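Local coordinates for protein HNH endonuclease (Geobacillus virus E2, PDB 5H0M) that nicks DNA as a small zinc-binding HNH endonuclease of a thermophilic phage, a hydrolase of the His-Me finger clan, at residues 67-71 against 72-76; 75-78 against 79-82; 101-104 against 105-108; 111-115 against 116-120. All coordinates share one frame; numbering follows the deposited sequence.

Interaction 1: residues 67-71 against 72-76. With ZN (zinc ion), chain B.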
loop_
_atom_site.group_PDB
_atom_site.type_symbol
_atom_site.label_atom_id
_atom_site.label_comp_id
_atom_site.label_asym_id
_atom_site.label_seq_id
_atom_site.Cartn_x
_atom_site.Cartn_y
_atom_site.Cartn_z
ATOM N N ALA A 67 -7.851 9.619 3.523
ATOM C CA ALA A 67 -9.070 9.453 2.747
ATOM C C ALA A 67 -9.465 7.973 2.669
ATOM O O ALA A 67 -10.635 7.624 2.756
ATOM C CB ALA A 67 -8.916 10.043 1.358
ATOM N N VAL A 68 -8.471 7.102 2.485
ATOM C CA VAL A 68 -8.737 5.665 2.404
ATOM C C VAL A 68 -9.207 5.114 3.750
ATOM O O VAL A 68 -10.185 4.370 3.828
ATOM C CB VAL A 68 -7.490 4.904 1.899
ATOM C CG1 VAL A 68 -7.690 3.394 1.974
ATOM C CG2 VAL A 68 -7.159 5.293 0.470
ATOM N N LEU A 69 -8.517 5.474 4.823
ATOM C CA LEU A 69 -8.928 5.008 6.149
ATOM C C LEU A 69 -10.344 5.467 6.455
ATOM O O LEU A 69 -11.150 4.706 6.978
ATOM C CB LEU A 69 -7.974 5.504 7.221
ATOM C CG LEU A 69 -6.621 4.786 7.240
ATOM C CD1 LEU A 69 -5.608 5.631 7.994
ATOM C CD2 LEU A 69 -6.743 3.401 7.838
ATOM N N ALA A 70 -10.643 6.708 6.116
ATOM C CA ALA A 70 -11.975 7.233 6.384
ATOM C C ALA A 70 -13.042 6.491 5.590
ATOM O O ALA A 70 -14.080 6.096 6.154
ATOM C CB ALA A 70 -12.033 8.724 6.080
ATOM N N LYS A 71 -12.785 6.280 4.301
ATOM C CA LYS A 71 -13.687 5.514 3.406
ATOM C C LYS A 71 -13.927 4.118 3.949
ATOM O O LYS A 71 -15.038 3.601 3.887
ATOM C CB LYS A 71 -13.108 5.444 1.980
ATOM C CG LYS A 71 -13.781 4.440 1.052
ATOM C CD LYS A 71 -13.028 4.297 -0.251
ATOM C CE LYS A 71 -11.825 3.381 -0.128
ATOM N NZ LYS A 71 -12.186 1.933 -0.083
ATOM N N ASP A 72 -12.869 3.524 4.486
ATOM C CA ASP A 72 -12.898 2.175 5.038
ATOM C C ASP A 72 -13.403 2.118 6.488
ATOM O O ASP A 72 -13.429 1.047 7.106
ATOM C CB ASP A 72 -11.494 1.559 4.938
ATOM C CG ASP A 72 -11.118 1.189 3.523
ATOM O OD1 ASP A 72 -12.029 1.138 2.652
ATOM O OD2 ASP A 72 -9.920 0.941 3.282
ATOM N N ASN A 73 -13.760 3.269 7.056
ATOM C CA ASN A 73 -14.178 3.355 8.454
ATOM C C ASN A 73 -13.165 2.727 9.408
ATOM O O ASN A 73 -13.521 2.148 10.420
ATOM C CB ASN A 73 -15.554 2.697 8.635
ATOM C CG ASN A 73 -16.651 3.434 7.896
ATOM O OD1 ASN A 73 -16.725 4.664 7.940
ATOM N ND2 ASN A 73 -17.514 2.687 7.215
ATOM N N TYR A 74 -11.889 2.859 9.064
ATOM C CA TYR A 74 -10.780 2.378 9.873
ATOM C C TYR A 74 -10.839 0.874 10.121
ATOM O O TYR A 74 -10.262 0.385 11.081
ATOM C CB TYR A 74 -10.650 3.195 11.177
ATOM C CG TYR A 74 -9.986 4.532 10.946
ATOM C CD1 TYR A 74 -10.700 5.578 10.409
ATOM C CD2 TYR A 74 -8.640 4.726 11.234
ATOM C CE1 TYR A 74 -10.110 6.814 10.162
ATOM C CE2 TYR A 74 -8.034 5.952 11.010
ATOM C CZ TYR A 74 -8.775 6.993 10.467
ATOM O OH TYR A 74 -8.161 8.209 10.233
ATOM N N LEU A 75 -11.526 0.144 9.254
ATOM C CA LEU A 75 -11.591 -1.313 9.349
ATOM C C LEU A 75 -10.720 -2.012 8.322
ATOM O O LEU A 75 -10.661 -1.605 7.165
ATOM C CB LEU A 75 -13.021 -1.807 9.149
ATOM C CG LEU A 75 -14.016 -1.355 10.212
ATOM C CD1 LEU A 75 -15.379 -1.908 9.865
ATOM C CD2 LEU A 75 -13.584 -1.815 11.601
ATOM N N CYS A 76 -10.084 -3.095 8.740
ATOM C CA CYS A 76 -9.323 -3.935 7.827
ATOM C C CYS A 76 -10.243 -4.515 6.772
ATOM O O CYS A 76 -11.202 -5.201 7.092
ATOM C CB CYS A 76 -8.625 -5.057 8.566
ATOM S SG CYS A 76 -7.776 -6.208 7.468
HETATM ZN ZN ZN B . -7.219 -8.030 8.763
HETATM O O HOH W 1 -9.958 0.210 0.579
#

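Interaction 2: residues 75-78 against 79-82. With ZN (zinc ion), chain B.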
loop_
_atom_site.group_PDB
_atom_site.type_symbol
_atom_site.label_atom_id
_atom_site.label_comp_id
_atom_site.label_asym_id
_atom_site.label_seq_id
_atom_site.Cartn_x
_atom_site.Cartn_y
_atom_site.Cartn_z
ATOM N N LEU A 75 -11.526 0.144 9.254
ATOM C CA LEU A 75 -11.591 -1.313 9.349
ATOM C C LEU A 75 -10.720 -2.012 8.322
ATOM O O LEU A 75 -10.661 -1.605 7.165
ATOM C CB LEU A 75 -13.021 -1.807 9.149
ATOM C CG LEU A 75 -14.016 -1.355 10.212
ATOM C CD1 LEU A 75 -15.379 -1.908 9.865
ATOM C CD2 LEU A 75 -13.584 -1.815 11.601
ATOM N N CYS A 76 -10.084 -3.095 8.740
ATOM C CA CYS A 76 -9.323 -3.935 7.827
ATOM C C CYS A 76 -10.243 -4.515 6.772
ATOM O O CYS A 76 -11.202 -5.201 7.092
ATOM C CB CYS A 76 -8.625 -5.057 8.566
ATOM S SG CYS A 76 -7.776 -6.208 7.468
ATOM N N GLN A 77 -9.953 -4.237 5.506
ATOM C CA GLN A 77 -10.828 -4.667 4.405
ATOM C C GLN A 77 -10.716 -6.140 4.084
ATOM O O GLN A 77 -11.662 -6.726 3.577
ATOM C CB GLN A 77 -10.568 -3.793 3.164
ATOM C CG GLN A 77 -10.877 -2.324 3.403
ATOM C CD GLN A 77 -12.322 -2.092 3.794
ATOM O OE1 GLN A 77 -12.640 -1.720 4.932
ATOM N NE2 GLN A 77 -13.213 -2.342 2.862
ATOM N N HIS A 78 -9.581 -6.757 4.380
ATOM C CA HIS A 78 -9.461 -8.199 4.179
ATOM C C HIS A 78 -10.222 -8.947 5.250
ATOM O O HIS A 78 -10.961 -9.870 4.936
ATOM C CB HIS A 78 -8.003 -8.609 4.146
ATOM C CG HIS A 78 -7.302 -8.151 2.916
ATOM N ND1 HIS A 78 -6.099 -8.669 2.518
ATOM C CD2 HIS A 78 -7.658 -7.251 1.967
ATOM C CE1 HIS A 78 -5.723 -8.089 1.393
ATOM N NE2 HIS A 78 -6.653 -7.220 1.043
ATOM N N CYS A 79 -10.082 -8.524 6.497
ATOM C CA CYS A 79 -10.877 -9.102 7.574
ATOM C C CYS A 79 -12.365 -8.931 7.295
ATOM O O CYS A 79 -13.139 -9.871 7.474
ATOM C CB CYS A 79 -10.524 -8.449 8.910
ATOM S SG CYS A 79 -9.028 -9.053 9.725
ATOM N N LEU A 80 -12.766 -7.759 6.818
ATOM C CA LEU A 80 -14.188 -7.522 6.556
ATOM C C LEU A 80 -14.731 -8.509 5.515
ATOM O O LEU A 80 -15.838 -9.052 5.666
ATOM C CB LEU A 80 -14.415 -6.071 6.097
ATOM C CG LEU A 80 -15.860 -5.574 6.072
ATOM C CD1 LEU A 80 -16.473 -5.585 7.460
ATOM C CD2 LEU A 80 -15.898 -4.171 5.481
ATOM N N LYS A 81 -13.960 -8.760 4.471
ATOM C CA LYS A 81 -14.362 -9.725 3.449
ATOM C C LYS A 81 -14.448 -11.137 3.965
ATOM O O LYS A 81 -15.251 -11.924 3.460
ATOM C CB LYS A 81 -13.458 -9.617 2.244
ATOM C CG LYS A 81 -13.750 -8.303 1.535
ATOM C CD LYS A 81 -12.903 -8.019 0.310
ATOM C CE LYS A 81 -12.866 -6.517 0.039
ATOM N NZ LYS A 81 -12.483 -6.145 -1.350
ATOM N N GLU A 82 -13.667 -11.431 4.996
ATOM C CA GLU A 82 -13.706 -12.706 5.714
ATOM C C GLU A 82 -14.678 -12.686 6.891
ATOM O O GLU A 82 -14.617 -13.548 7.763
ATOM C CB GLU A 82 -12.301 -13.060 6.200
ATOM C CG GLU A 82 -11.348 -13.289 5.048
ATOM C CD GLU A 82 -9.941 -13.614 5.510
ATOM O OE1 GLU A 82 -9.420 -12.900 6.384
ATOM O OE2 GLU A 82 -9.358 -14.577 4.982
HETATM ZN ZN ZN B . -7.219 -8.030 8.763
#

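Interaction 3: residues 101-104 against 105-108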
loop_
_atom_site.group_PDB
_atom_site.type_symbol
_atom_site.label_atom_id
_atom_site.label_comp_id
_atom_site.label_asym_id
_atom_site.label_seq_id
_atom_site.Cartn_x
_atom_site.Cartn_y
_atom_site.Cartn_z
ATOM N N TRP A 101 4.388 2.689 -10.233
ATOM C CA TRP A 101 4.394 4.049 -9.699
ATOM C C TRP A 101 3.129 4.825 -10.072
ATOM O O TRP A 101 2.654 5.661 -9.303
ATOM C CB TRP A 101 5.643 4.773 -10.238
ATOM C CG TRP A 101 5.767 6.231 -9.861
ATOM C CD1 TRP A 101 5.671 7.302 -10.699
ATOM C CD2 TRP A 101 6.010 6.765 -8.555
ATOM N NE1 TRP A 101 5.836 8.472 -9.999
ATOM C CE2 TRP A 101 6.038 8.170 -8.678
ATOM C CE3 TRP A 101 6.192 6.196 -7.292
ATOM C CZ2 TRP A 101 6.255 9.010 -7.593
ATOM C CZ3 TRP A 101 6.413 7.037 -6.219
ATOM C CH2 TRP A 101 6.427 8.424 -6.375
ATOM N N SER A 102 2.559 4.543 -11.238
ATOM C CA SER A 102 1.421 5.299 -11.719
ATOM C C SER A 102 0.167 5.135 -10.877
ATOM O O SER A 102 -0.712 5.989 -10.911
ATOM C CB SER A 102 1.112 4.944 -13.176
ATOM O OG SER A 102 0.494 3.684 -13.285
ATOM N N LYS A 103 0.107 4.050 -10.095
ATOM C CA LYS A 103 -1.080 3.735 -9.290
ATOM C C LYS A 103 -0.902 4.143 -7.821
ATOM O O LYS A 103 -1.699 3.776 -6.976
ATOM C CB LYS A 103 -1.417 2.246 -9.396
ATOM C CG LYS A 103 -1.700 1.791 -10.822
ATOM C CD LYS A 103 -2.277 0.388 -10.846
ATOM C CE LYS A 103 -2.658 -0.022 -12.263
ATOM N NZ LYS A 103 -3.310 -1.375 -12.349
ATOM N N ARG A 104 0.131 4.924 -7.545
ATOM C CA ARG A 104 0.523 5.277 -6.180
ATOM C C ARG A 104 -0.538 5.989 -5.342
ATOM O O ARG A 104 -0.534 5.862 -4.118
ATOM C CB ARG A 104 1.799 6.122 -6.206
ATOM C CG ARG A 104 1.633 7.468 -6.887
ATOM C CD ARG A 104 2.992 8.105 -7.101
ATOM N NE ARG A 104 2.884 9.424 -7.715
ATOM C CZ ARG A 104 2.703 9.641 -9.011
ATOM N NH1 ARG A 104 2.604 8.627 -9.863
ATOM N NH2 ARG A 104 2.628 10.895 -9.473
ATOM N N LEU A 105 -1.434 6.743 -5.983
ATOM C CA LEU A 105 -2.452 7.512 -5.273
ATOM C C LEU A 105 -3.878 7.099 -5.661
ATOM O O LEU A 105 -4.846 7.759 -5.305
ATOM C CB LEU A 105 -2.237 9.013 -5.528
ATOM C CG LEU A 105 -0.994 9.600 -4.856
ATOM C CD1 LEU A 105 -0.622 10.928 -5.483
ATOM C CD2 LEU A 105 -1.202 9.768 -3.368
ATOM N N ASP A 106 -4.018 5.968 -6.350
ATOM C CA ASP A 106 -5.335 5.515 -6.787
ATOM C C ASP A 106 -6.077 4.840 -5.656
ATOM O O ASP A 106 -5.593 3.851 -5.105
ATOM C CB ASP A 106 -5.195 4.508 -7.920
ATOM C CG ASP A 106 -4.741 5.117 -9.215
ATOM O OD1 ASP A 106 -4.649 6.356 -9.344
ATOM O OD2 ASP A 106 -4.490 4.308 -10.131
ATOM N N MET A 107 -7.258 5.341 -5.303
ATOM C CA MET A 107 -7.963 4.776 -4.157
ATOM C C MET A 107 -8.348 3.320 -4.370
ATOM O O MET A 107 -8.314 2.541 -3.425
ATOM C CB MET A 107 -9.142 5.658 -3.750
ATOM C CG MET A 107 -8.619 6.902 -3.035
ATOM S SD MET A 107 -9.940 7.949 -2.464
ATOM C CE MET A 107 -10.563 6.938 -1.136
ATOM N N ASP A 108 -8.646 2.940 -5.608
ATOM C CA ASP A 108 -8.934 1.540 -5.905
ATOM C C ASP A 108 -7.703 0.645 -5.893
ATOM O O ASP A 108 -7.828 -0.558 -6.085
ATOM C CB ASP A 108 -9.720 1.385 -7.213
ATOM C CG ASP A 108 -8.950 1.795 -8.442
ATOM O OD1 ASP A 108 -7.839 2.340 -8.367
ATOM O OD2 ASP A 108 -9.496 1.574 -9.560
HETATM O O HOH W 2 -1.957 7.255 -8.809
#

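Interaction 4: residues 111-115 against 116-120. With ZN (zinc ion), chain B.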
loop_
_atom_site.group_PDB
_atom_site.type_symbol
_atom_site.label_atom_id
_atom_site.label_comp_id
_atom_site.label_asym_id
_atom_site.label_seq_id
_atom_site.Cartn_x
_atom_site.Cartn_y
_atom_site.Cartn_z
ATOM N N GLN A 111 -5.834 -0.249 0.236
ATOM C CA GLN A 111 -6.708 -0.860 1.229
ATOM C C GLN A 111 -6.186 -0.652 2.637
ATOM O O GLN A 111 -4.994 -0.763 2.892
ATOM C CB GLN A 111 -6.876 -2.357 0.988
ATOM C CG GLN A 111 -7.395 -2.730 -0.375
ATOM C CD GLN A 111 -7.605 -4.227 -0.486
ATOM O OE1 GLN A 111 -6.643 -4.987 -0.643
ATOM N NE2 GLN A 111 -8.851 -4.651 -0.392
ATOM N N SER A 112 -7.109 -0.399 3.553
ATOM C CA SER A 112 -6.786 -0.365 4.972
ATOM C C SER A 112 -6.698 -1.797 5.480
ATOM O O SER A 112 -7.592 -2.601 5.200
ATOM C CB SER A 112 -7.890 0.363 5.737
ATOM O OG SER A 112 -8.127 1.660 5.189
ATOM N N LEU A 113 -5.615 -2.111 6.203
ATOM C CA LEU A 113 -5.315 -3.481 6.656
ATOM C C LEU A 113 -4.873 -3.502 8.106
ATOM O O LEU A 113 -4.264 -2.554 8.596
ATOM C CB LEU A 113 -4.193 -4.115 5.825
ATOM C CG LEU A 113 -4.435 -4.274 4.313
ATOM C CD1 LEU A 113 -3.202 -4.873 3.671
ATOM C CD2 LEU A 113 -5.662 -5.124 4.037
ATOM N N CYS A 114 -5.189 -4.610 8.780
ATOM C CA CYS A 114 -4.597 -4.915 10.073
ATOM C C CYS A 114 -3.196 -5.482 9.851
ATOM O O CYS A 114 -2.788 -5.765 8.728
ATOM C CB CYS A 114 -5.473 -5.902 10.855
ATOM S SG CYS A 114 -5.454 -7.592 10.254
ATOM N N GLN A 115 -2.432 -5.630 10.921
ATOM C CA GLN A 115 -1.069 -6.123 10.782
ATOM C C GLN A 115 -1.022 -7.542 10.225
ATOM O O GLN A 115 -0.187 -7.863 9.386
ATOM C CB GLN A 115 -0.345 -6.071 12.123
ATOM C CG GLN A 115 0.985 -6.792 12.096
ATOM C CD GLN A 115 1.722 -6.674 13.393
ATOM O OE1 GLN A 115 1.454 -5.768 14.182
ATOM N NE2 GLN A 115 2.672 -7.573 13.615
ATOM N N ALA A 116 -1.885 -8.416 10.726
ATOM C CA ALA A 116 -1.898 -9.800 10.280
ATOM C C ALA A 116 -2.198 -9.908 8.799
ATOM O O ALA A 116 -1.571 -10.689 8.090
ATOM C CB ALA A 116 -2.880 -10.639 11.092
ATOM N N CYS A 117 -3.160 -9.114 8.325
ATOM C CA CYS A 117 -3.488 -9.111 6.904
ATOM C C CYS A 117 -2.382 -8.477 6.071
ATOM O O CYS A 117 -2.126 -8.913 4.969
ATOM C CB CYS A 117 -4.825 -8.429 6.662
ATOM S SG CYS A 117 -6.202 -9.466 7.234
ATOM N N HIS A 118 -1.701 -7.467 6.593
ATOM C CA HIS A 118 -0.554 -6.897 5.876
ATOM C C HIS A 118 0.567 -7.928 5.743
ATOM O O HIS A 118 1.199 -8.062 4.692
ATOM C CB HIS A 118 -0.038 -5.643 6.567
ATOM C CG HIS A 118 1.078 -4.978 5.824
ATOM N ND1 HIS A 118 2.386 -5.043 6.246
ATOM C CD2 HIS A 118 1.088 -4.257 4.677
ATOM C CE1 HIS A 118 3.151 -4.375 5.398
ATOM N NE2 HIS A 118 2.387 -3.882 4.444
ATOM N N ASN A 119 0.806 -8.690 6.812
ATOM C CA ASN A 119 1.802 -9.753 6.780
ATOM C C ASN A 119 1.437 -10.840 5.779
ATOM O O ASN A 119 2.283 -11.304 5.001
ATOM C CB ASN A 119 1.944 -10.342 8.183
ATOM C CG ASN A 119 3.044 -11.370 8.273
ATOM O OD1 ASN A 119 4.231 -11.033 8.198
ATOM N ND2 ASN A 119 2.662 -12.635 8.431
ATOM N N ARG A 120 0.175 -11.250 5.773
ATOM C CA ARG A 120 -0.293 -12.246 4.818
ATOM C C ARG A 120 -0.117 -11.736 3.398
ATOM O O ARG A 120 0.350 -12.462 2.525
ATOM C CB ARG A 120 -1.762 -12.610 5.082
ATOM C CG ARG A 120 -2.388 -13.480 4.018
ATOM C CD ARG A 120 -3.758 -13.997 4.385
ATOM N NE ARG A 120 -4.718 -12.931 4.666
ATOM C CZ ARG A 120 -6.002 -13.129 4.956
ATOM N NH1 ARG A 120 -6.505 -14.361 5.007
ATOM N NH2 ARG A 120 -6.800 -12.092 5.193
HETATM ZN ZN ZN B . -7.219 -8.030 8.763
#

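Interaction 1: residues 67-71 against 72-76
A Schellman motif ends helix 59-71, and its evidence lies in two bonds that turn back into the last turn: Y74 N reaches L69 O at 2.9 Å, and N73 N reaches A70 O at 3.0 Å. The first is fairly straight, with an N-H...O angle of 159°, whereas N73 N sits above the carbonyl plane of A70. N73 and Y74 both have positive phi, as the type I' turn from D72 to L75 requires. One position earlier, D72 N still makes a helical bond to V68 O at 2.9 Å. The side chains follow the same reversal. L69 CB lies over one face of the Y74 ring, 3.8 Å from its centroid and 15° off the normal, a CH-pi contact in which the two side chains cross at about a right angle. On another side of the turn, K71 bends at its last two torsions and brings NZ to D72 OD1, a salt bridge of 2.9 Å on the syn side but tilted out of the carboxylate plane. A water accepts from K71 NZ and lies 2.8 Å from D72 OD2, to which it probably donates. D72 OD2 also takes a hydrogen bond from S112, so this buried carboxylate ties the helix end to strand 110-113. Beyond the turn the chain runs to C76, whose SG binds zinc at 2.3 Å. V68 and L69 pack on strands 90-93 and 110-113, and Y74 bonds through its backbone to A88.

Interaction 2: residues 75-78 against 79-82
C76 SG is gripped by the metal and by a backbone N-H of its own helix: it binds zinc at 2.3 Å and accepts a hydrogen bond from C79 N at 3.4 Å, nearly straight with an N-H...S angle of 172°. The thiolate therefore acts as metal ligand and as side-chain N-cap of helix 77-81 at once, an arrangement that would be expected to stabilise its negative charge. C79 SG supplies a second zinc bond of 2.3 Å. The two first torsions make this possible: SG of C76 stands anti to its backbone N (chi1 175°), whereas SG of C79 stands anti to the carbonyl carbon (chi1 -80°), and both sulfurs converge on the ion while the CB atoms pack 3.9 Å apart. This is the first CxxC half of a Cys4 zinc site that C114 and C117 complete. The short helix behind it is built from backbone bonds, L80 N to C76 O at 3.0 Å and E82 N to H78 O at 3.1 Å; K81 N reaches Q77 O from above the carbonyl plane. Aliphatic carbons accompany these bonds, K81 CG passing 3.3 Å from Q77 O and E82 CG 3.4 Å from H78 O. H78 of the helix and E82 just past its end reach strand 110-113 and helix 115-129: H78 NE2 hydrogen-bonds Q111 OE1, and the E82 carboxylate forms a salt bridge with R120.

Interaction 3: residues 101-104 against 105-108
R104 and L105 make the close side of this connection, their side chains slanting across each other with R104 CG 3.9 Å from L105 CG. Within 101-104, R104 packs closely on W101. Its CG lies between the backbone N and the carbonyl carbon (chi1 64°), the crowded position, and the extended chain passes over the indole, CD 3.3 Å above the ring plane and over its centre. W101 NE1 lies over one face of the guanidinium, whose NH1 donates to W101 O at 3.0 Å, with an N-H...O angle of 166° and the acceptor in the guanidinium plane. R104 N bonds the same oxygen at 3.2 Å from the opposite face. The K103-D106 side is looser and faces solvent, with S102 and K103 exposed. A type I turn is closed by one long bond, D106 N to K103 O at 3.3 Å, with the donor above the carbonyl plane. The carboxylate crosses the foot of the lysine at a slant, D106 OD2 3.6 Å from K103 CA, but K103 NZ and D106 OD2 stay 6.2 Å apart. A water accepts from L105 N and donates to S102 O and D106 OD1. The turn belongs to the loop linking strands 90-93 and 110-113. R104 and L105 rest on F55 of helix 41-55, L105 also meets E60 and T64 of helix 59-71, and R104 O accepts from H93 NE2 of strand 90-93.

Interaction 4: residues 111-115 against 116-120
Strand 110-113 ends at L113, C114 keeps an extended backbone as N-cap, and the helical angles begin at Q115; H118 N bonds C114 O at 2.9 Å and N119 N bonds Q115 O at the same 2.9 Å. Together with antiparallel strand 90-93, this strand-to-helix passage is consistent with the beta-beta-alpha-metal fold of HNH nucleases. The Cys4 zinc, whose second CxxC half lies here, is a distinct and probably structural site, not the catalytic metal of that name. C114 caps the helix with its sulfur, since C117 N donates to C114 SG at 3.4 Å with an N-H...S angle of 161°. SG of C114 lies between its backbone N and carbonyl carbon (chi1 73°), which places it over the first turn and at 2.4 Å from zinc. The sulfur of C117 takes a different rotation, anti to its carbonyl carbon (chi1 -72°), and binds the same ion at 2.3 Å. Both cysteines are buried, and the shared metal joins the helix start to C76 and C79. L113 covers the junction beside them: its CD2 comes within 4.3 Å of C117 CB, while CD1 lies 4.0 Å from H118 CA and more loosely beside the edge of the H118 ring, near its plane. L113 and H118 both also touch I90 and D92 of the neighbouring strand, packing the helix start against the sheet. As neighbouring ligands of the ion, C114 SG and C117 SG stand 3.6 Å apart, with A116 CB in contact with C114 SG.

Along the chain the contacts run from interaction 1 to interaction 4, the first two overlapping at L75 and C76. Interactions 1, 2 and 4 share the zinc, bound from the loop after helix 59-71, from helix 77-81 and from the start of helix 115-129. The centres of interactions 2 and 4 lie about 9 Å apart. Interaction 3, in the loop between the two strands, has its centre about 20 Å from that of interaction 2, yet its M107 packs on K71 and V68 of interaction 1. The metal joins parts far apart in sequence; interactions 3 and 4 lie on opposite sides of the chain's centre, and helix 59-71 links the inter-strand loop to the zinc end.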